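Local coordinates for protein cytidylyltransferase (PDB 6OEW) that probably transfers nucleotidyl groups, as members of the cytidylyltransferase family with a GT-A-type fold do, and binds magnesium, at residues 117-122 and 186-191; 121-126 and 132-137. One frame throughout, in Å; residues are numbered along the deposited sequence.

Interaction 1 of 2, residues 117-122 and 186-191. With EDO (1,2-ethanediol), chain E.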
loop_
_atom_site.group_PDB
_atom_site.type_symbol
_atom_site.label_atom_id
_atom_site.label_comp_id
_atom_site.label_asym_id
_atom_site.label_seq_id
_atom_site.Cartn_x
_atom_site.Cartn_y
_atom_site.Cartn_z
ATOM N N LEU A 117 -4.233 -3.766 -8.231
ATOM C CA LEU A 117 -3.544 -2.508 -8.502
ATOM C C LEU A 117 -3.608 -2.158 -9.988
ATOM O O LEU A 117 -3.949 -1.031 -10.349
ATOM C CB LEU A 117 -2.092 -2.597 -8.017
ATOM C CG LEU A 117 -1.213 -1.345 -7.972
ATOM C CD1 LEU A 117 -0.073 -1.571 -6.918
ATOM C CD2 LEU A 117 -0.632 -0.987 -9.365
ATOM N N ASP A 118 -3.316 -3.128 -10.867
ATOM C CA ASP A 118 -3.267 -2.823 -12.296
ATOM C C ASP A 118 -4.646 -2.469 -12.832
ATOM O O ASP A 118 -4.774 -1.585 -13.691
ATOM C CB ASP A 118 -2.687 -3.999 -13.079
ATOM C CG ASP A 118 -1.193 -4.189 -12.827
ATOM O OD1 ASP A 118 -0.578 -3.318 -12.164
ATOM O OD2 ASP A 118 -0.638 -5.198 -13.302
ATOM N N LEU A 119 -5.686 -3.166 -12.360
ATOM C CA LEU A 119 -7.046 -2.853 -12.806
ATOM C C LEU A 119 -7.431 -1.444 -12.404
ATOM O O LEU A 119 -8.096 -0.725 -13.159
ATOM C CB LEU A 119 -8.043 -3.851 -12.215
ATOM C CG LEU A 119 -8.088 -5.260 -12.799
ATOM C CD1 LEU A 119 -8.957 -6.187 -11.947
ATOM C CD2 LEU A 119 -8.628 -5.189 -14.243
ATOM N N MET A 120 -7.050 -1.044 -11.189
ATOM C CA MET A 120 -7.383 0.290 -10.712
ATOM C C MET A 120 -6.638 1.344 -11.508
ATOM O O MET A 120 -7.218 2.381 -11.858
ATOM C CB MET A 120 -7.083 0.417 -9.212
ATOM C CG MET A 120 -8.107 -0.320 -8.350
ATOM S SD MET A 120 -7.717 -0.222 -6.570
ATOM C CE MET A 120 -7.934 1.528 -6.261
ATOM N N VAL A 121 -5.362 1.094 -11.820
ATOM C CA VAL A 121 -4.624 2.062 -12.625
ATOM C C VAL A 121 -5.248 2.159 -14.013
ATOM O O VAL A 121 -5.401 3.255 -14.561
ATOM C CB VAL A 121 -3.130 1.697 -12.715
ATOM C CG1 VAL A 121 -2.453 2.650 -13.685
ATOM C CG2 VAL A 121 -2.420 1.765 -11.324
ATOM N N ASP A 122 -5.619 1.008 -14.601
ATOM C CA ASP A 122 -6.242 1.018 -15.927
ATOM C C ASP A 122 -7.517 1.850 -15.924
ATOM O O ASP A 122 -7.755 2.651 -16.842
ATOM C CB ASP A 122 -6.543 -0.419 -16.381
ATOM C CG ASP A 122 -5.328 -1.119 -16.970
ATOM O OD1 ASP A 122 -4.271 -0.462 -17.123
ATOM O OD2 ASP A 122 -5.432 -2.326 -17.277
ATOM N N PHE A 186 -13.378 9.003 -6.830
ATOM C CA PHE A 186 -14.054 7.772 -7.218
ATOM C C PHE A 186 -13.544 6.608 -6.397
ATOM O O PHE A 186 -12.407 6.617 -5.920
ATOM C CB PHE A 186 -13.876 7.489 -8.704
ATOM C CG PHE A 186 -14.610 8.452 -9.531
ATOM C CD1 PHE A 186 -15.968 8.296 -9.723
ATOM C CD2 PHE A 186 -13.983 9.592 -10.006
ATOM C CE1 PHE A 186 -16.672 9.225 -10.446
ATOM C CE2 PHE A 186 -14.681 10.525 -10.741
ATOM C CZ PHE A 186 -16.026 10.345 -10.955
ATOM N N GLU A 187 -14.390 5.586 -6.275
ATOM C CA GLU A 187 -14.084 4.441 -5.432
ATOM C C GLU A 187 -14.189 3.136 -6.210
ATOM O O GLU A 187 -14.990 3.000 -7.136
ATOM C CB GLU A 187 -15.012 4.393 -4.230
ATOM C CG GLU A 187 -14.922 5.641 -3.358
ATOM C CD GLU A 187 -15.775 5.506 -2.123
ATOM O OE1 GLU A 187 -16.891 6.070 -2.088
ATOM O OE2 GLU A 187 -15.333 4.792 -1.207
ATOM N N TYR A 188 -13.407 2.164 -5.779
ATOM C CA TYR A 188 -13.299 0.891 -6.470
ATOM C C TYR A 188 -13.749 -0.236 -5.548
ATOM O O TYR A 188 -13.079 -0.503 -4.529
ATOM C CB TYR A 188 -11.867 0.693 -6.950
ATOM C CG TYR A 188 -11.699 -0.474 -7.881
ATOM C CD1 TYR A 188 -12.019 -0.363 -9.235
ATOM C CD2 TYR A 188 -11.265 -1.696 -7.402
ATOM C CE1 TYR A 188 -11.876 -1.450 -10.091
ATOM C CE2 TYR A 188 -11.121 -2.784 -8.238
ATOM C CZ TYR A 188 -11.420 -2.652 -9.578
ATOM O OH TYR A 188 -11.262 -3.742 -10.371
ATOM N N PRO A 189 -14.860 -0.914 -5.843
ATOM C CA PRO A 189 -15.362 -1.970 -4.960
ATOM C C PRO A 189 -14.743 -3.342 -5.210
ATOM O O PRO A 189 -14.265 -3.668 -6.298
ATOM C CB PRO A 189 -16.857 -2.012 -5.294
ATOM C CG PRO A 189 -16.874 -1.721 -6.794
ATOM C CD PRO A 189 -15.743 -0.702 -7.009
ATOM N N ASN A 190 -14.792 -4.158 -4.161
ATOM C CA ASN A 190 -14.660 -5.604 -4.266
ATOM C C ASN A 190 -15.985 -6.205 -4.746
ATOM O O ASN A 190 -17.043 -5.583 -4.662
ATOM C CB ASN A 190 -14.253 -6.174 -2.902
ATOM C CG ASN A 190 -13.801 -7.631 -2.954
ATOM O OD1 ASN A 190 -13.520 -8.200 -4.020
ATOM N ND2 ASN A 190 -13.719 -8.244 -1.770
ATOM N N GLU A 191 -15.930 -7.437 -5.243
ATOM C CA GLU A 191 -17.159 -8.053 -5.738
ATOM C C GLU A 191 -18.088 -8.467 -4.601
ATOM O O GLU A 191 -19.298 -8.607 -4.808
ATOM C CB GLU A 191 -16.822 -9.259 -6.599
ATOM C CG GLU A 191 -15.829 -10.169 -5.906
ATOM C CD GLU A 191 -15.443 -11.342 -6.764
ATOM O OE1 GLU A 191 -16.199 -11.641 -7.714
ATOM O OE2 GLU A 191 -14.382 -11.950 -6.494
HETATM C C1 EDO E . -19.860 -5.605 -2.481
HETATM O O1 EDO E . -20.918 -6.319 -1.834
HETATM C C2 EDO E . -20.250 -4.139 -2.642
HETATM O O2 EDO E . -19.792 -3.695 -3.923
#
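M120 of helix 114-126 lays its CG over one face of the Y188 ring, the tyrosine standing just beyond the end of strand 185-187. The methylene sits 3.7 Å from the ring centroid, with CG only 17° off the normal, the geometry of a CH-pi contact. It is displaced toward the CG-CD2 side of the ring, with M120 CG 3.6 Å from Y188 CD2. Sulfur follows at a slant: M120 SD is 4.6 Å from the same centroid, an oblique Met-aromatic contact. The thioether then bends at chi3 (66°), which brings M120 CE within 4.1 Å of Y188 CB, so the methionine runs along one face from ring to beta carbon. At the phenol end, L119 offers two carbons to the hydroxyl: L119 CB and Y188 OH are 3.7 Å apart, and CD1 of the leucine lies equally close. This is a worked example of helix-to-loop packing made without a hydrogen bond between the segments.

A side-chain torsion and strand pairing together place the ring. Y188 CG lies opposite the backbone nitrogen (chi1 -170°), which swings the ring toward the helix, while the Y188 main chain is hydrogen-bonded to T135 of the adjacent strand. Farther along, N190 N bonds to T141 OG1, and N190 O receives a long, weak bond from an ethanediol, probably a crystallisation additive.

On the other flank of the helix D118 bonds to S48 and K49, and D122 forms a salt bridge with K49. M120 also touches I150 of strand 149-152, while L117 and V121 pack on strands 101-106 and 11-16. The contact thus joins a helix lying on the mixed sheet to the chain just after its outermost strand 185-187.

Interaction 2 of 2, residues 121-126 and 132-137; sequences VDLFLY and EFLTNC
The main-chain oxygen of E132 meets the rim of the F124 ring, lying near the ring plane with F124 CZ 3.6 Å from E132 O; the E132 backbone is also hydrogen-bonded to T152 and K184. An aromatic edge is slightly positive, so this approach to a carbonyl is probably mildly favourable, though no hydrogen bond crosses between helix and strand. The same edge continues along the strand: F124 CE1 is 3.8 Å from F133 N, which comes in obliquely, and F124 CD1 is 3.8 Å from L134 CB. The phenylalanine therefore lies with its edge, not its face, against the start of strand 133-135. Both F124 (chi1 -165°) and L134 extend with CG opposite the backbone nitrogen, and the two side chains lie alongside one another, pointing opposite ways. The preceding residue, L123, adds an apolar touch, its CD2 meeting L134 CD2 at 4.2 Å.

Backbone and polar groups hold the strand at both ends. The E132 side chain starts away from the helix, and its OE2 accepts from K184 N. Beyond the strand, T135 OG1 accepts a nearly straight bond (167°) from C137 N at 2.9 Å, an ST turn that shapes the chain where the strand stops.

The helix runs nearly antiparallel to the strand, at 157°, with the short axes 9.5 Å apart. F124 also touches I150 and T152 of strand 149-152 and I101 of strand 101-106, while L134 pairs with I150 through its backbone and touches F186 of strand 185-187.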
loop_
_atom_site.group_PDB
_atom_site.type_symbol
_atom_site.label_atom_id
_atom_site.label_comp_id
_atom_site.label_asym_id
_atom_site.label_seq_id
_atom_site.Cartn_x
_atom_site.Cartn_y
_atom_site.Cartn_z
ATOM N N VAL A 121 -5.362 1.094 -11.820
ATOM C CA VAL A 121 -4.624 2.062 -12.625
ATOM C C VAL A 121 -5.248 2.159 -14.013
ATOM O O VAL A 121 -5.401 3.255 -14.561
ATOM C CB VAL A 121 -3.130 1.697 -12.715
ATOM C CG1 VAL A 121 -2.453 2.650 -13.685
ATOM C CG2 VAL A 121 -2.420 1.765 -11.324
ATOM N N ASP A 122 -5.619 1.008 -14.601
ATOM C CA ASP A 122 -6.242 1.018 -15.927
ATOM C C ASP A 122 -7.517 1.850 -15.924
ATOM O O ASP A 122 -7.755 2.651 -16.842
ATOM C CB ASP A 122 -6.543 -0.419 -16.381
ATOM C CG ASP A 122 -5.328 -1.119 -16.970
ATOM O OD1 ASP A 122 -4.271 -0.462 -17.123
ATOM O OD2 ASP A 122 -5.432 -2.326 -17.277
ATOM N N LEU A 123 -8.347 1.684 -14.889
ATOM C CA LEU A 123 -9.558 2.493 -14.780
ATOM C C LEU A 123 -9.224 3.982 -14.694
ATOM O O LEU A 123 -9.879 4.816 -15.339
ATOM C CB LEU A 123 -10.374 2.043 -13.558
ATOM C CG LEU A 123 -11.771 2.660 -13.355
ATOM C CD1 LEU A 123 -12.758 2.227 -14.452
ATOM C CD2 LEU A 123 -12.327 2.297 -11.988
ATOM N N PHE A 124 -8.209 4.333 -13.891
ATOM C CA PHE A 124 -7.798 5.725 -13.737
ATOM C C PHE A 124 -7.352 6.300 -15.074
ATOM O O PHE A 124 -7.828 7.364 -15.505
ATOM C CB PHE A 124 -6.673 5.798 -12.673
ATOM C CG PHE A 124 -6.392 7.173 -12.133
ATOM C CD1 PHE A 124 -6.823 7.522 -10.870
ATOM C CD2 PHE A 124 -5.678 8.104 -12.874
ATOM C CE1 PHE A 124 -6.514 8.793 -10.318
ATOM C CE2 PHE A 124 -5.402 9.370 -12.358
ATOM C CZ PHE A 124 -5.818 9.703 -11.071
ATOM N N LEU A 125 -6.477 5.579 -15.779
ATOM C CA LEU A 125 -5.943 6.091 -17.042
ATOM C C LEU A 125 -7.023 6.204 -18.116
ATOM O O LEU A 125 -6.945 7.086 -18.981
ATOM C CB LEU A 125 -4.826 5.173 -17.545
ATOM C CG LEU A 125 -3.559 5.047 -16.690
ATOM C CD1 LEU A 125 -2.744 3.838 -17.121
ATOM C CD2 LEU A 125 -2.743 6.315 -16.847
ATOM N N TYR A 126 -8.004 5.303 -18.104
ATOM C CA TYR A 126 -9.055 5.333 -19.125
ATOM C C TYR A 126 -9.970 6.538 -18.975
ATOM O O TYR A 126 -10.706 6.862 -19.906
ATOM C CB TYR A 126 -9.898 4.075 -19.008
ATOM C CG TYR A 126 -10.493 3.495 -20.272
ATOM C CD1 TYR A 126 -9.700 3.200 -21.378
ATOM C CD2 TYR A 126 -11.848 3.170 -20.326
ATOM C CE1 TYR A 126 -10.253 2.601 -22.523
ATOM C CE2 TYR A 126 -12.412 2.578 -21.474
ATOM C CZ TYR A 126 -11.597 2.290 -22.553
ATOM O OH TYR A 126 -12.132 1.680 -23.664
ATOM N N GLU A 132 -9.275 12.369 -10.482
ATOM C CA GLU A 132 -7.978 12.740 -9.950
ATOM C C GLU A 132 -7.617 11.931 -8.716
ATOM O O GLU A 132 -6.448 11.952 -8.308
ATOM C CB GLU A 132 -7.931 14.238 -9.630
ATOM C CG GLU A 132 -8.983 14.709 -8.667
ATOM C CD GLU A 132 -9.029 16.230 -8.572
ATOM O OE1 GLU A 132 -8.056 16.894 -9.005
ATOM O OE2 GLU A 132 -10.035 16.764 -8.064
ATOM N N PHE A 133 -8.570 11.190 -8.154
ATOM C CA PHE A 133 -8.332 10.396 -6.950
ATOM C C PHE A 133 -9.199 9.145 -7.003
ATOM O O PHE A 133 -10.432 9.238 -7.052
ATOM C CB PHE A 133 -8.663 11.234 -5.722
ATOM C CG PHE A 133 -8.213 10.626 -4.423
ATOM C CD1 PHE A 133 -7.076 11.095 -3.801
ATOM C CD2 PHE A 133 -8.950 9.624 -3.813
ATOM C CE1 PHE A 133 -6.653 10.560 -2.576
ATOM C CE2 PHE A 133 -8.544 9.080 -2.589
ATOM C CZ PHE A 133 -7.397 9.534 -1.981
ATOM N N LEU A 134 -8.560 7.979 -6.985
ATOM C CA LEU A 134 -9.250 6.692 -6.974
ATOM C C LEU A 134 -8.765 5.915 -5.751
ATOM O O LEU A 134 -7.554 5.776 -5.551
ATOM C CB LEU A 134 -8.979 5.904 -8.261
ATOM C CG LEU A 134 -9.623 4.511 -8.385
ATOM C CD1 LEU A 134 -11.147 4.597 -8.352
ATOM C CD2 LEU A 134 -9.147 3.713 -9.587
ATOM N N THR A 135 -9.702 5.412 -4.942
ATOM C CA THR A 135 -9.350 4.612 -3.764
ATOM C C THR A 135 -10.232 3.375 -3.701
ATOM O O THR A 135 -11.352 3.363 -4.215
ATOM C CB THR A 135 -9.484 5.435 -2.444
ATOM O OG1 THR A 135 -9.190 4.610 -1.301
ATOM C CG2 THR A 135 -10.884 6.002 -2.277
ATOM N N ASN A 136 -9.710 2.314 -3.082
ATOM C CA ASN A 136 -10.514 1.159 -2.704
ATOM C C ASN A 136 -10.630 1.031 -1.188
ATOM O O ASN A 136 -11.062 -0.014 -0.691
ATOM C CB ASN A 136 -9.921 -0.132 -3.301
ATOM C CG ASN A 136 -8.626 -0.566 -2.571
ATOM O OD1 ASN A 136 -8.090 0.168 -1.698
ATOM N ND2 ASN A 136 -8.126 -1.745 -2.918
ATOM N N CYS A 137 -10.238 2.067 -0.437
ATOM C CA CYS A 137 -10.226 1.918 1.012
ATOM C C CYS A 137 -10.832 3.121 1.723
ATOM O O CYS A 137 -10.489 3.378 2.885
ATOM C CB CYS A 137 -8.791 1.640 1.504
ATOM S SG CYS A 137 -7.566 2.910 1.082
#

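Strand 101-106 leads into helix 114-126, from whose middle and end both contacts start, sharing V121 and D122. Interaction 2 closes first, across the five-residue connection that brings the chain back as strand 133-135; the result is a beta-alpha-beta crossover whose two strands run parallel with strand 149-152 between them. Interaction 1 closes much later, after strand 149-152 and three helices, so the short loop falls within its span. The returning strands are sheet neighbours, with F186 N 3.0 Å from F133 O, a probable hydrogen bond. Together, the contacts pack one helix against strand 133-135 and the chain following its neighbour 185-187.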